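Local coordinates for ABC transporter sugar binding protein (Xanthomonas axonopodis pv. citri, PDB 3UOR) that probably binds maltose or related sugars in the periplasm and delivers them to an ABC transporter, as a MalE-type solute-binding protein, at residues F223-Q235 with T388-V402. Sequence-based numbering, arbitrary orientation.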
# COMPACT_ATOMS: atom_id res chain seq x y z
N PHE A 223 12.99 13.04 -5.73
CA PHE A 223 11.64 13.45 -6.09
C PHE A 223 11.58 14.14 -7.46
O PHE A 223 10.66 13.88 -8.26
CB PHE A 223 10.92 14.28 -5.03
CG PHE A 223 9.47 14.51 -5.38
CD1 PHE A 223 8.56 13.47 -5.32
CD2 PHE A 223 9.05 15.74 -5.86
CE1 PHE A 223 7.24 13.65 -5.68
CE2 PHE A 223 7.71 15.94 -6.22
CZ PHE A 223 6.81 14.89 -6.14
N ARG A 224 12.57 14.97 -7.76
CA ARG A 224 12.64 15.61 -9.07
C ARG A 224 12.70 14.59 -10.20
O ARG A 224 12.12 14.80 -11.27
CB ARG A 224 13.83 16.55 -9.17
CG ARG A 224 13.70 17.80 -8.31
CD ARG A 224 14.96 18.63 -8.46
NE ARG A 224 15.03 19.82 -7.61
CZ ARG A 224 14.66 21.03 -8.00
NH1 ARG A 224 14.15 21.21 -9.21
NH2 ARG A 224 14.80 22.06 -7.19
N LYS A 225 13.40 13.48 -9.97
CA LYS A 225 13.54 12.45 -11.02
C LYS A 225 12.17 11.75 -11.17
O LYS A 225 11.68 11.53 -12.28
CB LYS A 225 14.65 11.45 -10.65
CG LYS A 225 15.16 10.57 -11.79
CD LYS A 225 16.03 9.43 -11.22
CE LYS A 225 16.94 8.75 -12.26
NZ LYS A 225 16.23 8.01 -13.34
N ALA A 226 11.53 11.45 -10.05
CA ALA A 226 10.23 10.79 -10.04
C ALA A 226 9.13 11.66 -10.66
O ALA A 226 8.33 11.21 -11.50
CB ALA A 226 9.84 10.37 -8.59
N LEU A 227 9.09 12.92 -10.24
CA LEU A 227 8.21 13.90 -10.88
C LEU A 227 8.43 13.95 -12.39
O LEU A 227 7.49 13.94 -13.18
CB LEU A 227 8.38 15.31 -10.29
CG LEU A 227 7.43 16.37 -10.86
CD1 LEU A 227 5.97 15.91 -10.64
CD2 LEU A 227 7.68 17.73 -10.20
N GLY A 228 9.69 13.99 -12.80
CA GLY A 228 10.00 14.04 -14.22
C GLY A 228 9.45 12.85 -15.00
O GLY A 228 8.78 13.01 -16.04
N PHE A 229 9.73 11.65 -14.49
CA PHE A 229 9.30 10.39 -15.13
C PHE A 229 7.76 10.31 -15.19
O PHE A 229 7.18 10.00 -16.23
CB PHE A 229 9.87 9.20 -14.33
CG PHE A 229 9.53 7.85 -14.91
CD1 PHE A 229 9.98 7.48 -16.17
CD2 PHE A 229 8.80 6.93 -14.16
CE1 PHE A 229 9.68 6.22 -16.69
CE2 PHE A 229 8.50 5.68 -14.66
CZ PHE A 229 8.94 5.31 -15.93
N TYR A 230 7.11 10.62 -14.07
CA TYR A 230 5.65 10.61 -13.98
C TYR A 230 4.98 11.66 -14.91
O TYR A 230 4.08 11.34 -15.69
CB TYR A 230 5.26 10.84 -12.51
CG TYR A 230 3.79 10.98 -12.22
CD1 TYR A 230 2.99 9.85 -12.03
CD2 TYR A 230 3.20 12.24 -12.08
CE1 TYR A 230 1.63 9.98 -11.72
CE2 TYR A 230 1.84 12.37 -11.77
CZ TYR A 230 1.07 11.24 -11.58
OH TYR A 230 -0.26 11.33 -11.27
N ASP A 231 5.43 12.91 -14.84
CA ASP A 231 4.85 13.96 -15.69
C ASP A 231 5.04 13.63 -17.18
O ASP A 231 4.13 13.79 -18.00
CB ASP A 231 5.50 15.30 -15.37
CG ASP A 231 4.88 16.46 -16.14
OD1 ASP A 231 3.66 16.43 -16.41
OD2 ASP A 231 5.63 17.41 -16.44
N ASN A 232 6.22 13.13 -17.52
CA ASN A 232 6.53 12.82 -18.92
C ASN A 232 5.49 11.91 -19.58
O ASN A 232 5.20 12.06 -20.75
CB ASN A 232 7.92 12.21 -19.05
CG ASN A 232 8.33 12.02 -20.50
OD1 ASN A 232 8.46 12.98 -21.25
ND2 ASN A 232 8.54 10.77 -20.89
N MET A 233 4.95 10.95 -18.83
CA MET A 233 3.99 10.00 -19.40
C MET A 233 2.72 10.71 -19.89
O MET A 233 2.13 10.31 -20.89
CB MET A 233 3.60 8.92 -18.39
CG MET A 233 4.78 8.03 -17.93
SD MET A 233 4.18 6.59 -17.01
CE MET A 233 5.54 6.42 -15.87
N TYR A 234 2.24 11.70 -19.15
CA TYR A 234 1.08 12.45 -19.64
C TYR A 234 1.44 13.34 -20.81
O TYR A 234 0.68 13.43 -21.76
CB TYR A 234 0.45 13.29 -18.54
CG TYR A 234 0.04 12.49 -17.34
CD1 TYR A 234 -1.26 12.01 -17.19
CD2 TYR A 234 0.96 12.18 -16.35
CE1 TYR A 234 -1.62 11.27 -16.07
CE2 TYR A 234 0.61 11.45 -15.23
CZ TYR A 234 -0.66 10.99 -15.10
OH TYR A 234 -0.98 10.28 -13.97
N GLN A 235 2.60 13.99 -20.75
CA GLN A 235 2.96 14.94 -21.79
C GLN A 235 3.28 14.24 -23.10
O GLN A 235 3.14 14.85 -24.17
CB GLN A 235 4.09 15.89 -21.37
CG GLN A 235 3.90 16.66 -20.05
CD GLN A 235 2.52 17.27 -19.88
OE1 GLN A 235 1.81 17.52 -20.84
NE2 GLN A 235 2.13 17.52 -18.64
N THR A 388 1.25 17.82 -8.11
CA THR A 388 1.60 17.09 -9.33
C THR A 388 0.49 17.19 -10.38
O THR A 388 0.76 17.25 -11.57
CB THR A 388 1.95 15.61 -9.05
OG1 THR A 388 0.82 14.95 -8.47
CG2 THR A 388 3.11 15.53 -8.08
N GLU A 389 -0.76 17.19 -9.94
CA GLU A 389 -1.85 17.34 -10.89
C GLU A 389 -1.77 18.72 -11.57
O GLU A 389 -2.13 18.88 -12.73
CB GLU A 389 -3.19 17.17 -10.20
CG GLU A 389 -4.38 17.32 -11.11
CD GLU A 389 -5.68 17.10 -10.37
OE1 GLU A 389 -5.70 17.33 -9.14
OE2 GLU A 389 -6.67 16.71 -11.01
N ARG A 390 -1.25 19.70 -10.84
CA ARG A 390 -1.10 21.04 -11.41
C ARG A 390 0.03 21.04 -12.44
O ARG A 390 -0.07 21.69 -13.48
CB ARG A 390 -0.79 22.05 -10.32
CG ARG A 390 -1.38 23.42 -10.56
CD ARG A 390 -1.76 24.04 -9.23
NE ARG A 390 -0.60 24.11 -8.36
CZ ARG A 390 -0.62 23.92 -7.04
NH1 ARG A 390 -1.77 23.64 -6.43
NH2 ARG A 390 0.50 24.01 -6.35
N VAL A 391 1.10 20.34 -12.12
CA VAL A 391 2.20 20.15 -13.05
C VAL A 391 1.69 19.48 -14.33
O VAL A 391 1.97 19.96 -15.43
CB VAL A 391 3.31 19.31 -12.44
CG1 VAL A 391 4.25 18.76 -13.52
CG2 VAL A 391 4.06 20.14 -11.42
N VAL A 392 0.94 18.39 -14.17
CA VAL A 392 0.43 17.66 -15.34
C VAL A 392 -0.59 18.47 -16.16
O VAL A 392 -0.50 18.55 -17.38
CB VAL A 392 -0.21 16.33 -14.96
CG1 VAL A 392 -0.76 15.65 -16.20
CG2 VAL A 392 0.82 15.41 -14.24
N ARG A 393 -1.58 19.04 -15.49
CA ARG A 393 -2.66 19.71 -16.19
C ARG A 393 -2.29 21.14 -16.56
O ARG A 393 -2.47 21.54 -17.69
CB ARG A 393 -3.94 19.70 -15.36
CG ARG A 393 -4.50 18.31 -15.08
CD ARG A 393 -5.94 18.38 -14.55
NE ARG A 393 -6.78 17.40 -15.24
CZ ARG A 393 -7.46 16.45 -14.62
NH1 ARG A 393 -7.42 16.37 -13.30
NH2 ARG A 393 -8.20 15.60 -15.30
N GLY A 394 -1.76 21.91 -15.61
CA GLY A 394 -1.51 23.32 -15.83
C GLY A 394 -0.13 23.62 -16.38
O GLY A 394 0.17 24.74 -16.72
N GLY A 395 0.73 22.62 -16.48
CA GLY A 395 2.07 22.89 -16.96
C GLY A 395 2.92 23.69 -15.99
O GLY A 395 3.96 24.21 -16.38
N GLN A 396 2.49 23.79 -14.72
CA GLN A 396 3.37 24.37 -13.71
C GLN A 396 4.78 23.76 -13.86
O GLN A 396 4.90 22.59 -14.16
CB GLN A 396 2.82 24.13 -12.29
CG GLN A 396 3.80 24.50 -11.19
CD GLN A 396 3.16 24.55 -9.81
OE1 GLN A 396 2.02 24.15 -9.64
NE2 GLN A 396 3.89 25.06 -8.83
N SER A 397 5.82 24.56 -13.66
CA SER A 397 7.19 24.05 -13.81
C SER A 397 7.59 23.14 -12.66
O SER A 397 7.05 23.23 -11.55
CB SER A 397 8.18 25.21 -13.87
OG SER A 397 8.34 25.77 -12.59
N HIS A 398 8.58 22.28 -12.90
CA HIS A 398 8.98 21.31 -11.91
C HIS A 398 9.73 22.02 -10.80
O HIS A 398 9.56 21.69 -9.63
CB HIS A 398 9.82 20.19 -12.54
CG HIS A 398 9.04 19.33 -13.50
ND1 HIS A 398 9.52 18.14 -14.00
CD2 HIS A 398 7.80 19.49 -14.03
CE1 HIS A 398 8.62 17.61 -14.81
NE2 HIS A 398 7.57 18.41 -14.84
N ASP A 399 10.55 23.01 -11.17
CA ASP A 399 11.22 23.85 -10.18
C ASP A 399 10.21 24.50 -9.24
O ASP A 399 10.40 24.46 -8.03
CB ASP A 399 12.06 24.96 -10.84
CG ASP A 399 13.42 24.47 -11.30
OD1 ASP A 399 14.04 25.15 -12.16
OD2 ASP A 399 13.88 23.41 -10.83
N ALA A 400 9.16 25.11 -9.81
CA ALA A 400 8.14 25.81 -9.02
C ALA A 400 7.40 24.79 -8.17
O ALA A 400 7.13 25.02 -7.00
CB ALA A 400 7.13 26.56 -9.94
N ALA A 401 7.05 23.66 -8.79
CA ALA A 401 6.29 22.61 -8.12
C ALA A 401 7.00 22.18 -6.85
O ALA A 401 6.42 22.23 -5.77
CB ALA A 401 6.11 21.41 -9.04
N VAL A 402 8.26 21.76 -6.96
CA VAL A 402 8.94 21.17 -5.80
C VAL A 402 9.26 22.21 -4.72
O VAL A 402 9.26 21.93 -3.52
CB VAL A 402 10.20 20.36 -6.22
CG1 VAL A 402 9.81 19.26 -7.22
CG2 VAL A 402 11.24 21.28 -6.85
O HOH W 1 11.50 17.34 -12.25
O HOH W 2 -1.28 13.84 -9.89
O HOH W 3 4.06 19.65 -17.04
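Leu227 and Val392 are the two bumps that lock helix 221-235 onto the helical hairpin of 377-394 and 398-412, with knobs-into-holes packing in a helix-rich part of this periplasmic-binding-protein fold. Leu227 reaches into the fork of the hairpin, into a hollow walled by Thr388 from one arm and His398, Ala401 and Val402 from the other. With CG anti to the backbone N (chi1 -177°), its methyls divide: CD1 lies 3.9 Å from Thr388 CG2, whereas CD2 turns to the second arm and lies 4.0 Å from Val402 CG1. Leu227 CG sits almost squarely over the imidazole of His398, a CH-pi contact 4.2 Å from the ring centroid. Val402 spreads its own branches, CG1 against the ring edge of Phe223 and CG2 over the guanidinium face of Arg224. That guanidinium, its NE bound to Arg219 O, makes a salt bridge to Asp399 through NH1, the two planes steeply inclined. Val392 is the returning knob, seated among Tyr230, Asp231, Tyr234 and Gln235; its CG1 presses on one face of the Tyr234 ring, 3.5 Å from CG, while CG2 leans on Tyr230 CE2. Helix 195-202 backs the aromatic side, touching Phe223 and Tyr230. Between the two knobs, the buried carboxylate of Asp231 is gripped at both oxygens: OD1 accepts from Gln235 NE2, and OD2 takes His398 NE2 and lies close to a water that also neighbours Val391 O. The Gln235 amide, whose OE1 meets Lys241, also donates from NE2 to Val392 O. His398 is held from both nitrogens, ND1 through a water to Arg224 O, and NE2 donating to Asp231 OD2 at 2.7 Å, an oxygen lying in the imidazole plane and met on its anti side, 32° out of the carboxylate plane.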